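Local coordinates for protein lipid transferase CIDEC (PDB 4IKG) that promotes the fusion and enlargement of lipid droplets in white adipose tissue as a lipid transferase, homodimerizing through the CIDE-N domain described here, at residues A5-V10 / L64-M69; I21-L26 / E59-L64; D41-L46 / F70-A75. One frame throughout, in Å; residues are numbered along the deposited sequence. Where two conformers were deposited one is given.

Interaction 1 (A5-V10 / L64-M69); sequences ARPCRV and LAKDTM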
ATOM      1  N   ALA A   5       7.200   1.246 -14.235  1.00 65.19           N
ATOM      2  CA  ALA A   5       6.581   1.674 -12.981  1.00 64.58           C
ATOM      3  C   ALA A   5       5.056   1.546 -12.987  1.00 58.86           C
ATOM      4  O   ALA A   5       4.451   1.230 -14.014  1.00 55.14           O
ATOM      5  CB  ALA A   5       6.997   3.097 -12.644  1.00 68.08           C
ATOM      6  N   ARG A   6       4.445   1.788 -11.830  1.00 53.32           N
ATOM      7  CA  ARG A   6       3.000   1.653 -11.672  1.00 48.88           C
ATOM      8  C   ARG A   6       2.477   2.644 -10.636  1.00 48.07           C
ATOM      9  O   ARG A   6       3.014   2.733  -9.530  1.00 51.92           O
ATOM     10  CB  ARG A   6       2.650   0.225 -11.250  1.00 47.78           C
ATOM     11  CG  ARG A   6       1.164  -0.039 -11.064  1.00 45.21           C
ATOM     12  CD  ARG A   6       0.891  -0.672  -9.709  1.00 46.52           C
ATOM     13  NE  ARG A   6      -0.306  -1.507  -9.723  1.00 43.87           N
ATOM     14  CZ  ARG A   6      -1.542  -1.048  -9.563  1.00 41.07           C
ATOM     15  NH1 ARG A   6      -2.569  -1.886  -9.591  1.00 39.67           N
ATOM     16  NH2 ARG A   6      -1.754   0.247  -9.377  1.00 40.30           N
ATOM     17  N   PRO A   7       1.423   3.396 -10.992  1.00 36.70           N
ATOM     18  CA  PRO A   7       0.821   4.373 -10.078  1.00 35.82           C
ATOM     19  C   PRO A   7       0.061   3.694  -8.942  1.00 35.73           C
ATOM     20  O   PRO A   7      -0.672   2.730  -9.176  1.00 34.22           O
ATOM     21  CB  PRO A   7      -0.150   5.138 -10.979  1.00 32.41           C
ATOM     22  CG  PRO A   7      -0.502   4.170 -12.055  1.00 30.62           C
ATOM     23  CD  PRO A   7       0.747   3.373 -12.301  1.00 33.29           C
ATOM     24  N   CYS A   8       0.242   4.193  -7.723  1.00 31.03           N
ATOM     25  CA  CYS A   8      -0.403   3.608  -6.554  1.00 32.78           C
ATOM     26  C   CYS A   8      -0.969   4.689  -5.640  1.00 33.61           C
ATOM     27  O   CYS A   8      -0.277   5.647  -5.299  1.00 34.43           O
ATOM     28  CB  CYS A   8       0.589   2.740  -5.775  1.00 37.17           C
ATOM     29  SG  CYS A   8       1.339   1.395  -6.725  1.00 37.24           S
ATOM     30  N   ARG A   9      -2.228   4.538  -5.245  1.00 36.08           N
ATOM     31  CA  ARG A   9      -2.836   5.468  -4.300  1.00 35.46           C
ATOM     32  C   ARG A   9      -2.838   4.844  -2.909  1.00 40.13           C
ATOM     33  O   ARG A   9      -3.640   3.954  -2.618  1.00 40.95           O
ATOM     34  CB  ARG A   9      -4.257   5.833  -4.733  1.00 30.90           C
ATOM     35  CG  ARG A   9      -4.344   6.346  -6.164  1.00 27.22           C
ATOM     36  CD  ARG A   9      -5.760   6.771  -6.527  1.00 25.66           C
ATOM     37  NE  ARG A   9      -5.879   7.110  -7.943  1.00 24.06           N
ATOM     38  CZ  ARG A   9      -6.983   7.584  -8.511  1.00 25.08           C
ATOM     39  NH1 ARG A   9      -8.074   7.782  -7.784  1.00 26.08           N
ATOM     40  NH2 ARG A   9      -6.997   7.861  -9.809  1.00 22.73           N
ATOM     41  N   VAL A  10      -1.931   5.308  -2.053  1.00 36.80           N
ATOM     42  CA  VAL A  10      -1.746   4.703  -0.737  1.00 42.84           C
ATOM     43  C   VAL A  10      -2.312   5.573   0.386  1.00 45.74           C
ATOM     44  O   VAL A  10      -1.972   6.752   0.502  1.00 45.97           O
ATOM     45  CB  VAL A  10      -0.259   4.404  -0.465  1.00 47.03           C
ATOM     46  CG1 VAL A  10      -0.088   3.700   0.870  1.00 53.83           C
ATOM     47  CG2 VAL A  10       0.320   3.563  -1.592  1.00 44.80           C
ATOM     48  N   LEU A  64      -4.280  -5.158 -10.458  1.00 28.24           N
ATOM     49  CA  LEU A  64      -5.250  -4.231  -9.882  1.00 26.78           C
ATOM     50  C   LEU A  64      -5.360  -2.956 -10.717  1.00 25.05           C
ATOM     51  O   LEU A  64      -4.409  -2.563 -11.392  1.00 24.69           O
ATOM     52  CB  LEU A  64      -4.885  -3.894  -8.433  1.00 29.36           C
ATOM     53  CG  LEU A  64      -5.124  -4.988  -7.388  1.00 31.80           C
ATOM     54  CD1 LEU A  64      -4.497  -4.611  -6.054  1.00 35.52           C
ATOM     55  CD2 LEU A  64      -6.612  -5.260  -7.220  1.00 29.95           C
ATOM     56  N   ALA A  65      -6.528  -2.323 -10.675  1.00 28.44           N
ATOM     57  CA  ALA A  65      -6.769  -1.097 -11.432  1.00 27.99           C
ATOM     58  C   ALA A  65      -5.816   0.014 -11.003  1.00 28.16           C
ATOM     59  O   ALA A  65      -5.286  -0.005  -9.891  1.00 30.25           O
ATOM     60  CB  ALA A  65      -8.211  -0.651 -11.269  1.00 27.55           C
ATOM     61  N   LYS A  66      -5.600   0.983 -11.885  1.00 46.58           N
ATOM     62  CA  LYS A  66      -4.661   2.059 -11.600  1.00 46.87           C
ATOM     63  C   LYS A  66      -5.176   3.066 -10.574  1.00 46.54           C
ATOM     64  O   LYS A  66      -4.391   3.777  -9.942  1.00 48.93           O
ATOM     65  CB  LYS A  66      -4.263   2.774 -12.886  1.00 46.96           C
ATOM     66  CG  LYS A  66      -3.307   1.981 -13.756  1.00 47.77           C
ATOM     67  CD  LYS A  66      -2.579   2.904 -14.719  1.00 47.98           C
ATOM     68  CE  LYS A  66      -1.386   2.223 -15.372  1.00 52.64           C
ATOM     69  NZ  LYS A  66      -0.551   3.164 -16.179  1.00 49.78           N
ATOM     70  N   ASP A  67      -6.493   3.125 -10.415  1.00 30.71           N
ATOM     71  CA  ASP A  67      -7.095   4.025  -9.444  1.00 30.69           C
ATOM     72  C   ASP A  67      -7.377   3.311  -8.124  1.00 30.47           C
ATOM     73  O   ASP A  67      -8.113   3.819  -7.279  1.00 35.49           O
ATOM     74  CB  ASP A  67      -8.374   4.650 -10.008  1.00 33.40           C
ATOM     75  CG  ASP A  67      -9.457   3.624 -10.292  1.00 31.49           C
ATOM     76  OD1 ASP A  67      -9.133   2.426 -10.435  1.00 32.64           O
ATOM     77  OD2 ASP A  67     -10.637   4.023 -10.379  1.00 31.72           O
ATOM     78  N   THR A  68      -6.781   2.134  -7.953  1.00 22.32           N
ATOM     79  CA  THR A  68      -6.964   1.348  -6.734  1.00 22.99           C
ATOM     80  C   THR A  68      -6.368   2.049  -5.517  1.00 25.97           C
ATOM     81  O   THR A  68      -5.189   2.411  -5.514  1.00 27.59           O
ATOM     82  CB  THR A  68      -6.327  -0.052  -6.859  1.00 25.57           C
ATOM     83  OG1 THR A  68      -6.965  -0.781  -7.914  1.00 22.70           O
ATOM     84  CG2 THR A  68      -6.471  -0.822  -5.555  1.00 28.91           C
ATOM     85  N   MET A  69      -7.187   2.240  -4.485  1.00 40.29           N
ATOM     86  CA  MET A  69      -6.711   2.843  -3.245  1.00 43.78           C
ATOM     87  C   MET A  69      -6.168   1.771  -2.309  1.00 49.58           C
ATOM     88  O   MET A  69      -6.900   0.873  -1.885  1.00 50.29           O
ATOM     89  CB  MET A  69      -7.831   3.625  -2.557  1.00 43.04           C
ATOM     90  CG  MET A  69      -7.401   4.343  -1.287  1.00 47.80           C
ATOM     91  SD  MET A  69      -6.177   5.635  -1.580  1.00 47.01           S
ATOM     92  CE  MET A  69      -7.120   6.752  -2.619  1.00 41.60           C
TER
HETATM   93  O   HOH W   1      -3.208   6.492  -9.623  1.00 28.09           O
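Arg6 drives its guanidinium against the turn Ala65-Thr68 and the end of helix 58-63, and this is the tighter part of the contact, built round the buried Arg6. CG lies anti to the backbone N (chi1 -180°) and the chain bends at chi2. Arg6 NH2 donates to Pro7 O at 2.7 Å with that oxygen in the guanidinium plane, which holds the group near its own backbone and fixes its rotation. Arg6 NH1 gives a weak bond to Ala65 O (3.3 Å) and lies 2.7 Å from Leu64 O at an angle too poor for a hydrogen bond. Arg6 NE donates to the carbonyl of Phe61, and the Phe61 ring makes a cation-pi contact with the guanidinium; a positive charge probably suits this place, where carbonyls at and just beyond the helix C-terminus gather. Thr68 OG1 and Thr68 N both hydrogen-bond Ala65 O from the same face of its plane, closing a type I turn. Beyond it, Arg9 and Met69 make a parallel bridge, the pairing of first and last strands at the heart of the ubiquitin-like fold of CIDE-N. Met69 lays CE against Arg9 CB at 3.7 Å, a flexible thioether fitting an aliphatic stem. The outer side is looser. Lys66 crosses Pro7 with its methylenes, Lys66 CD coming within 3.6 Å of Pro7 CG. Arg9, extended from CG to NE, covers Asp67 CB with one guanidinium face; its plane is 89° from the carboxylate, and Arg9 NH1 stays 5.2 Å from Asp67 OD2. A water at the guanidinium edge accepts from Arg9 NE and donates to Lys66 O.

Interaction 2 (I21-L26 / E59-L64); sequences IMAHSL and EYFQAL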
ATOM      1  N   ILE A  21       2.106   7.245  -5.303  1.00 34.74           N
ATOM      2  CA  ILE A  21       3.457   6.710  -5.333  1.00 39.17           C
ATOM      3  C   ILE A  21       3.666   5.823  -6.551  1.00 37.34           C
ATOM      4  O   ILE A  21       2.901   4.888  -6.790  1.00 34.48           O
ATOM      5  CB  ILE A  21       3.755   5.877  -4.072  1.00 40.43           C
ATOM      6  CG1 ILE A  21       3.539   6.714  -2.808  1.00 42.24           C
ATOM      7  CG2 ILE A  21       5.174   5.331  -4.119  1.00 44.19           C
ATOM      8  CD1 ILE A  21       3.630   5.924  -1.524  1.00 46.36           C
ATOM      9  N   MET A  22       4.704   6.119  -7.324  1.00 54.13           N
ATOM     10  CA  MET A  22       5.086   5.242  -8.419  1.00 52.75           C
ATOM     11  C   MET A  22       5.835   4.038  -7.856  1.00 56.49           C
ATOM     12  O   MET A  22       6.811   4.196  -7.121  1.00 60.28           O
ATOM     13  CB  MET A  22       5.948   5.989  -9.436  1.00 53.00           C
ATOM     14  CG  MET A  22       5.221   7.132 -10.125  1.00 48.86           C
ATOM     15  SD  MET A  22       3.674   6.596 -10.889  1.00 43.00           S
ATOM     16  CE  MET A  22       4.280   5.415 -12.095  1.00 43.25           C
ATOM     17  N   ALA A  23       5.368   2.839  -8.191  1.00 51.65           N
ATOM     18  CA  ALA A  23       5.986   1.612  -7.693  1.00 53.40           C
ATOM     19  C   ALA A  23       6.334   0.628  -8.808  1.00 51.32           C
ATOM     20  O   ALA A  23       5.487   0.292  -9.636  1.00 47.37           O
ATOM     21  CB  ALA A  23       5.078   0.946  -6.673  1.00 53.84           C
ATOM     22  N   HIS A  24       7.579   0.167  -8.845  0.53 56.56           N
ATOM     23  CA  HIS A  24       7.983  -0.817  -9.848  0.53 55.17           C
ATOM     24  C   HIS A  24       7.417  -2.194  -9.533  0.53 55.74           C
ATOM     25  O   HIS A  24       7.085  -2.961 -10.436  0.53 53.39           O
ATOM     26  CB  HIS A  24       9.504  -0.902  -9.951  0.53 58.68           C
ATOM     27  CG  HIS A  24      10.086  -0.062 -11.041  0.53 58.58           C
ATOM     28  ND1 HIS A  24      10.597   1.198 -10.817  0.53 62.43           N
ATOM     29  CD2 HIS A  24      10.248  -0.303 -12.365  0.53 57.67           C
ATOM     30  CE1 HIS A  24      11.047   1.698 -11.954  0.53 63.44           C
ATOM     31  NE2 HIS A  24      10.846   0.805 -12.909  0.53 59.49           N
ATOM     32  N   SER A  25       7.337  -2.517  -8.248  1.00 44.59           N
ATOM     33  CA  SER A  25       6.656  -3.742  -7.817  1.00 44.30           C
ATOM     34  C   SER A  25       6.227  -3.630  -6.352  1.00 46.91           C
ATOM     35  O   SER A  25       6.480  -2.613  -5.703  1.00 48.45           O
ATOM     36  CB  SER A  25       7.491  -5.010  -8.063  1.00 48.15           C
ATOM     37  OG  SER A  25       8.803  -4.906  -7.558  1.00 53.76           O
ATOM     38  N   LEU A  26       5.567  -4.672  -5.851  1.00 52.48           N
ATOM     39  CA  LEU A  26       5.085  -4.728  -4.470  1.00 54.32           C
ATOM     40  C   LEU A  26       6.192  -4.449  -3.459  1.00 60.18           C
ATOM     41  O   LEU A  26       6.047  -3.598  -2.575  1.00 61.48           O
ATOM     42  CB  LEU A  26       4.477  -6.106  -4.194  1.00 54.54           C
ATOM     43  CG  LEU A  26       3.931  -6.394  -2.795  1.00 56.82           C
ATOM     44  CD1 LEU A  26       2.905  -5.354  -2.412  1.00 53.93           C
ATOM     45  CD2 LEU A  26       3.319  -7.782  -2.746  1.00 56.59           C
ATOM     46  N   GLU A  59       1.796 -10.361  -9.074  1.00 57.29           N
ATOM     47  CA  GLU A  59       0.846 -10.504 -10.174  1.00 53.01           C
ATOM     48  C   GLU A  59      -0.475  -9.795  -9.880  1.00 48.88           C
ATOM     49  O   GLU A  59      -0.983  -9.044 -10.715  1.00 44.39           O
ATOM     50  CB  GLU A  59       0.595 -11.982 -10.490  1.00 54.06           C
ATOM     51  CG  GLU A  59       1.764 -12.692 -11.170  1.00 56.93           C
ATOM     52  CD  GLU A  59       2.961 -12.874 -10.259  1.00 62.85           C
ATOM     53  OE1 GLU A  59       2.763 -12.999  -9.032  1.00 64.27           O
ATOM     54  OE2 GLU A  59       4.101 -12.884 -10.772  1.00 65.56           O
ATOM     55  N   TYR A  60      -1.026 -10.037  -8.693  1.00 36.46           N
ATOM     56  CA  TYR A  60      -2.265  -9.387  -8.266  1.00 33.89           C
ATOM     57  C   TYR A  60      -2.052  -7.889  -8.094  1.00 32.99           C
ATOM     58  O   TYR A  60      -2.938  -7.089  -8.390  1.00 29.69           O
ATOM     59  CB  TYR A  60      -2.771  -9.992  -6.955  1.00 36.59           C
ATOM     60  CG  TYR A  60      -4.132  -9.497  -6.515  1.00 34.59           C
ATOM     61  CD1 TYR A  60      -5.290  -9.977  -7.110  1.00 31.66           C
ATOM     62  CD2 TYR A  60      -4.259  -8.565  -5.491  1.00 35.83           C
ATOM     63  CE1 TYR A  60      -6.541  -9.536  -6.707  1.00 30.04           C
ATOM     64  CE2 TYR A  60      -5.505  -8.118  -5.080  1.00 34.24           C
ATOM     65  CZ  TYR A  60      -6.642  -8.607  -5.693  1.00 31.44           C
ATOM     66  OH  TYR A  60      -7.884  -8.170  -5.294  1.00 29.69           O
ATOM     67  N   PHE A  61      -0.867  -7.520  -7.614  1.00 37.54           N
ATOM     68  CA  PHE A  61      -0.513  -6.119  -7.415  1.00 37.31           C
ATOM     69  C   PHE A  61      -0.463  -5.384  -8.748  1.00 34.06           C
ATOM     70  O   PHE A  61      -0.852  -4.219  -8.843  1.00 31.83           O
ATOM     71  CB  PHE A  61       0.834  -6.003  -6.692  1.00 41.91           C
ATOM     72  CG  PHE A  61       1.395  -4.608  -6.665  1.00 41.87           C
ATOM     73  CD1 PHE A  61       0.903  -3.661  -5.779  1.00 41.78           C
ATOM     74  CD2 PHE A  61       2.428  -4.246  -7.517  1.00 42.36           C
ATOM     75  CE1 PHE A  61       1.425  -2.378  -5.752  1.00 42.03           C
ATOM     76  CE2 PHE A  61       2.952  -2.965  -7.491  1.00 42.58           C
ATOM     77  CZ  PHE A  61       2.450  -2.032  -6.608  1.00 42.31           C
ATOM     78  N   GLN A  62       0.017  -6.076  -9.775  1.00 41.46           N
ATOM     79  CA  GLN A  62       0.089  -5.501 -11.113  1.00 37.15           C
ATOM     80  C   GLN A  62      -1.269  -5.501 -11.809  1.00 36.09           C
ATOM     81  O   GLN A  62      -1.558  -4.624 -12.623  1.00 32.81           O
ATOM     82  CB  GLN A  62       1.115  -6.250 -11.968  1.00 37.43           C
ATOM     83  CG  GLN A  62       2.561  -5.962 -11.603  1.00 40.89           C
ATOM     84  CD  GLN A  62       2.940  -4.511 -11.827  1.00 39.30           C
ATOM     85  OE1 GLN A  62       2.488  -3.879 -12.782  1.00 35.91           O
ATOM     86  NE2 GLN A  62       3.773  -3.974 -10.944  1.00 42.96           N
ATOM     87  N   ALA A  63      -2.102  -6.482 -11.481  1.00 43.79           N
ATOM     88  CA  ALA A  63      -3.380  -6.649 -12.162  1.00 40.28           C
ATOM     89  C   ALA A  63      -4.458  -5.687 -11.664  1.00 39.25           C
ATOM     90  O   ALA A  63      -5.437  -5.435 -12.367  1.00 39.52           O
ATOM     91  CB  ALA A  63      -3.857  -8.081 -12.047  1.00 40.95           C
ATOM     92  N   LEU A  64      -4.280  -5.158 -10.458  1.00 28.24           N
ATOM     93  CA  LEU A  64      -5.250  -4.231  -9.882  1.00 26.78           C
ATOM     94  C   LEU A  64      -5.360  -2.956 -10.717  1.00 25.05           C
ATOM     95  O   LEU A  64      -4.409  -2.563 -11.392  1.00 24.69           O
ATOM     96  CB  LEU A  64      -4.885  -3.894  -8.433  1.00 29.36           C
ATOM     97  CG  LEU A  64      -5.124  -4.988  -7.388  1.00 31.80           C
ATOM     98  CD1 LEU A  64      -4.497  -4.611  -6.054  1.00 35.52           C
ATOM     99  CD2 LEU A  64      -6.612  -5.260  -7.220  1.00 29.95           C
TER
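Phe61 reaches from helix 58-63 to the segment that leads from strand 18-22 into helix 26-36. CG lies anti to the backbone N (chi1 170°), and CB points toward that segment. Leu26 CB stands 4.2 Å from Phe61 CG. One step further out, Phe61 CD2 is 3.6 Å from Leu26 N, and Phe61 CE2 comes to 3.5 Å from Ser25 C, so this side of the ring runs beside the peptide that opens helix 26-36. Leu26 CA sits 4.0 Å above the Phe61 ring, over its centre. The tip, Phe61 CZ, meets Ala23 CB at 4.0 Å near the ring plane, where a single methyl suits the close approach. Leu29, Leu46 and Cys8 also pack on Phe61, an apolar setting that suits an aromatic side chain. At the more exposed border, Gln62, bent at chi2, has NE2 3.5 Å from His24 O, although its hydrogen bond goes to Glu58 OE1. The two segments are thus held by dispersion and shape rather than by polar bonds, and a broad, flat ring supplies the largest single share of that surface.

Interaction 3 (D41-L46 / F70-A75); sequences DKPFSL and FMVLLA. Unlike the reference sequence in segment 70-75: Ala75 (reference Lys).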
ATOM      1  N   ASP A  41       7.856   2.813  11.550  1.00142.61           N
ATOM      2  CA  ASP A  41       8.477   1.537  11.216  1.00143.13           C
ATOM      3  C   ASP A  41       7.923   1.003   9.900  1.00135.73           C
ATOM      4  O   ASP A  41       6.787   1.301   9.529  1.00130.60           O
ATOM      5  CB  ASP A  41       8.306   0.523  12.352  1.00147.68           C
ATOM      6  CG  ASP A  41       6.916   0.548  12.956  1.00146.04           C
ATOM      7  OD1 ASP A  41       6.221   1.576  12.815  1.00143.30           O
ATOM      8  OD2 ASP A  41       6.524  -0.459  13.583  1.00147.76           O
ATOM      9  N   LYS A  42       8.738   0.226   9.194  1.00118.78           N
ATOM     10  CA  LYS A  42       8.379  -0.255   7.864  1.00112.28           C
ATOM     11  C   LYS A  42       7.142  -1.149   7.885  1.00108.66           C
ATOM     12  O   LYS A  42       7.053  -2.075   8.692  1.00111.94           O
ATOM     13  CB  LYS A  42       9.560  -0.985   7.218  1.00114.14           C
ATOM     14  CG  LYS A  42       9.273  -1.514   5.823  1.00108.14           C
ATOM     15  CD  LYS A  42      10.515  -1.495   4.946  1.00109.74           C
ATOM     16  CE  LYS A  42      11.613  -2.384   5.506  1.00116.29           C
ATOM     17  NZ  LYS A  42      12.832  -2.357   4.649  1.00118.16           N
ATOM     18  N   PRO A  43       6.175  -0.858   7.001  1.00 80.71           N
ATOM     19  CA  PRO A  43       4.945  -1.651   6.896  1.00 76.92           C
ATOM     20  C   PRO A  43       5.257  -3.084   6.480  1.00 76.79           C
ATOM     21  O   PRO A  43       6.254  -3.315   5.794  1.00 77.31           O
ATOM     22  CB  PRO A  43       4.161  -0.942   5.786  1.00 70.16           C
ATOM     23  CG  PRO A  43       4.749   0.424   5.697  1.00 71.10           C
ATOM     24  CD  PRO A  43       6.189   0.270   6.055  1.00 76.73           C
ATOM     25  N   PHE A  44       4.415  -4.030   6.884  1.00 77.25           N
ATOM     26  CA  PHE A  44       4.670  -5.443   6.621  1.00 77.74           C
ATOM     27  C   PHE A  44       3.726  -6.022   5.571  1.00 71.48           C
ATOM     28  O   PHE A  44       4.048  -7.018   4.919  1.00 70.75           O
ATOM     29  CB  PHE A  44       4.575  -6.251   7.919  1.00 82.90           C
ATOM     30  CG  PHE A  44       4.951  -7.700   7.765  1.00 84.37           C
ATOM     31  CD1 PHE A  44       4.009  -8.700   7.948  1.00 82.99           C
ATOM     32  CD2 PHE A  44       6.247  -8.062   7.433  1.00 87.39           C
ATOM     33  CE1 PHE A  44       4.355 -10.034   7.807  1.00 84.52           C
ATOM     34  CE2 PHE A  44       6.596  -9.394   7.291  1.00 89.06           C
ATOM     35  CZ  PHE A  44       5.649 -10.380   7.478  1.00 87.57           C
ATOM     36  N   SER A  45       2.563  -5.400   5.405  1.00 66.90           N
ATOM     37  CA  SER A  45       1.564  -5.920   4.479  1.00 61.26           C
ATOM     38  C   SER A  45       0.863  -4.813   3.699  1.00 56.10           C
ATOM     39  O   SER A  45       0.561  -3.750   4.246  1.00 56.79           O
ATOM     40  CB  SER A  45       0.530  -6.762   5.234  1.00 61.90           C
ATOM     41  OG  SER A  45      -0.408  -7.342   4.346  1.00 56.88           O
ATOM     42  N   LEU A  46       0.614  -5.066   2.418  1.00 55.36           N
ATOM     43  CA  LEU A  46      -0.167  -4.145   1.605  1.00 50.25           C
ATOM     44  C   LEU A  46      -1.585  -4.681   1.484  1.00 47.07           C
ATOM     45  O   LEU A  46      -1.789  -5.860   1.184  1.00 46.37           O
ATOM     46  CB  LEU A  46       0.447  -3.979   0.218  1.00 47.05           C
ATOM     47  CG  LEU A  46      -0.282  -2.964  -0.666  1.00 41.99           C
ATOM     48  CD1 LEU A  46      -0.259  -1.588  -0.016  1.00 43.41           C
ATOM     49  CD2 LEU A  46       0.317  -2.912  -2.060  1.00 39.05           C
ATOM     50  N   PHE A  70      -4.882   1.862  -1.990  1.00 36.26           N
ATOM     51  CA  PHE A  70      -4.258   0.894  -1.098  1.00 39.98           C
ATOM     52  C   PHE A  70      -4.290   1.345   0.355  1.00 44.63           C
ATOM     53  O   PHE A  70      -4.757   2.439   0.675  1.00 45.07           O
ATOM     54  CB  PHE A  70      -2.815   0.619  -1.517  1.00 40.90           C
ATOM     55  CG  PHE A  70      -2.691  -0.047  -2.854  1.00 37.20           C
ATOM     56  CD1 PHE A  70      -2.807  -1.421  -2.973  1.00 37.22           C
ATOM     57  CD2 PHE A  70      -2.457   0.702  -3.995  1.00 34.02           C
ATOM     58  CE1 PHE A  70      -2.692  -2.035  -4.206  1.00 34.27           C
ATOM     59  CE2 PHE A  70      -2.343   0.091  -5.230  1.00 31.08           C
ATOM     60  CZ  PHE A  70      -2.461  -1.278  -5.335  1.00 31.29           C
ATOM     61  N   MET A  71      -3.789   0.479   1.227  1.00 49.22           N
ATOM     62  CA  MET A  71      -3.719   0.753   2.652  1.00 54.29           C
ATOM     63  C   MET A  71      -2.611  -0.096   3.259  1.00 58.43           C
ATOM     64  O   MET A  71      -2.669  -1.330   3.226  1.00 58.42           O
ATOM     65  CB  MET A  71      -5.058   0.454   3.323  1.00 54.68           C
ATOM     66  CG  MET A  71      -5.092   0.787   4.803  1.00 60.07           C
ATOM     67  SD  MET A  71      -6.721   1.350   5.331  1.00 59.90           S
ATOM     68  CE  MET A  71      -6.784   0.667   6.986  1.00 66.06           C
ATOM     69  N   VAL A  72      -1.572   0.528   3.785  1.00 57.24           N
ATOM     70  CA  VAL A  72      -0.466  -0.250   4.302  1.00 61.51           C
ATOM     71  C   VAL A  72      -0.762  -0.672   5.690  1.00 66.23           C
ATOM     72  O   VAL A  72      -1.289   0.092   6.482  1.00 68.14           O
ATOM     73  CB  VAL A  72       0.842   0.512   4.402  1.00 64.61           C
ATOM     74  CG1 VAL A  72       1.507   0.628   3.069  1.00 61.17           C
ATOM     75  CG2 VAL A  72       0.630   1.857   5.055  1.00 66.51           C
ATOM     76  N   LEU A  73      -0.391  -1.894   5.990  1.00 69.92           N
ATOM     77  CA  LEU A  73      -0.454  -2.339   7.358  1.00 75.22           C
ATOM     78  C   LEU A  73       0.939  -2.500   7.908  1.00 80.62           C
ATOM     79  O   LEU A  73       1.792  -3.193   7.376  1.00 80.80           O
ATOM     80  CB  LEU A  73      -1.202  -3.646   7.470  1.00 74.38           C
ATOM     81  CG  LEU A  73      -2.657  -3.554   7.836  1.00 72.83           C
ATOM     82  CD1 LEU A  73      -3.270  -2.172   7.783  1.00 71.21           C
ATOM     83  CD2 LEU A  73      -3.360  -4.486   6.900  1.00 68.10           C
ATOM     84  N   LEU A  74       1.140  -1.839   9.010  1.00 88.89           N
ATOM     85  CA  LEU A  74       2.440  -1.780   9.612  1.00 94.59           C
ATOM     86  C   LEU A  74       2.551  -2.841  10.665  1.00 99.54           C
ATOM     87  O   LEU A  74       2.029  -2.680  11.753  1.00102.83           O
ATOM     88  CB  LEU A  74       2.643  -0.397  10.254  1.00 97.61           C
ATOM     89  CG  LEU A  74       1.514   0.339  11.007  1.00 98.03           C
ATOM     90  CD1 LEU A  74       1.474   1.837  10.758  1.00 96.93           C
ATOM     91  CD2 LEU A  74       0.110  -0.243  10.954  1.00 94.56           C
ATOM     92  N   ALA A  75       3.226  -3.933  10.325  1.00104.26           N
ATOM     93  CA  ALA A  75       4.176  -4.591  11.186  1.00110.74           C
ATOM     94  C   ALA A  75       3.648  -4.792  12.614  1.00115.45           C
ATOM     95  O   ALA A  75       4.119  -4.177  13.559  1.00120.74           O
ATOM     96  CB  ALA A  75       5.508  -3.867  11.154  1.00114.20           C
TER
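A classic beta bulge opens the pairing of strands 45-48 and 69-73, antiparallel neighbours in the ubiquitin-like sheet of the CIDE-N domain: Phe44 and Ser45 both face Leu73. Their amides converge on one acceptor, Phe44 N at 2.8 Å and Ser45 N at 3.1 Å from Leu73 O, both in the carbonyl plane. In return Leu73 N gives Ser45 O a short, nearly straight bond of 2.7 Å (171° at the hydrogen). Ser45 and Leu73 form a hydrogen-bonded pair, Leu46 and Val72 the next, non-hydrogen-bonded one.

On the face carrying Leu46 and Val72, Leu46 has CG anti to the backbone N (chi1 -177°), which sets CG beside the Phe70 ring; Leu46 CD2 lies 3.6 Å from Phe70 CD1, while Leu46 CD1 touches Phe70 CB. Pro43 crosses Val72 obliquely, CB to CB at 3.9 Å; lacking an amide hydrogen, the proline suits a place just before the paired strand, and its ring also packs on Leu30 of helix 26-36. The outer end is more exposed: Ala75, where the reference sequence has lysine, brings CB to 3.4 Å from Lys42 O and also lies beside Phe44 CB. Backbone bonds thus set the strand register, and the bulge satisfies an extra amide on a single carbonyl, while Leu46 and Pro43 add apolar contacts both to strand 69-73 and to helix 26-36.

From the N terminus, strand 7-11 and the residues just before it are the first to find a distant partner: interaction 1 closes the longest loop, back to the segment 64-69. Within that loop, interaction 2 closes a shorter one, joining the end of strand 18-22 and the start of helix 26-36 to helix 58-63; Leu64 closes the second segment of interaction 2 and opens that of interaction 1. Interaction 3 starts inside both loops at 41-46 but ends beyond them at 70-75, so it crosses the other two. Strand 69-73 thereby becomes central, flanked by strands 7-11 and 45-48, while Phe61, Leu46 and Phe70 meet where interactions 2 and 3 join, with Cys8 of interaction 1 packing on Phe61 and Phe70.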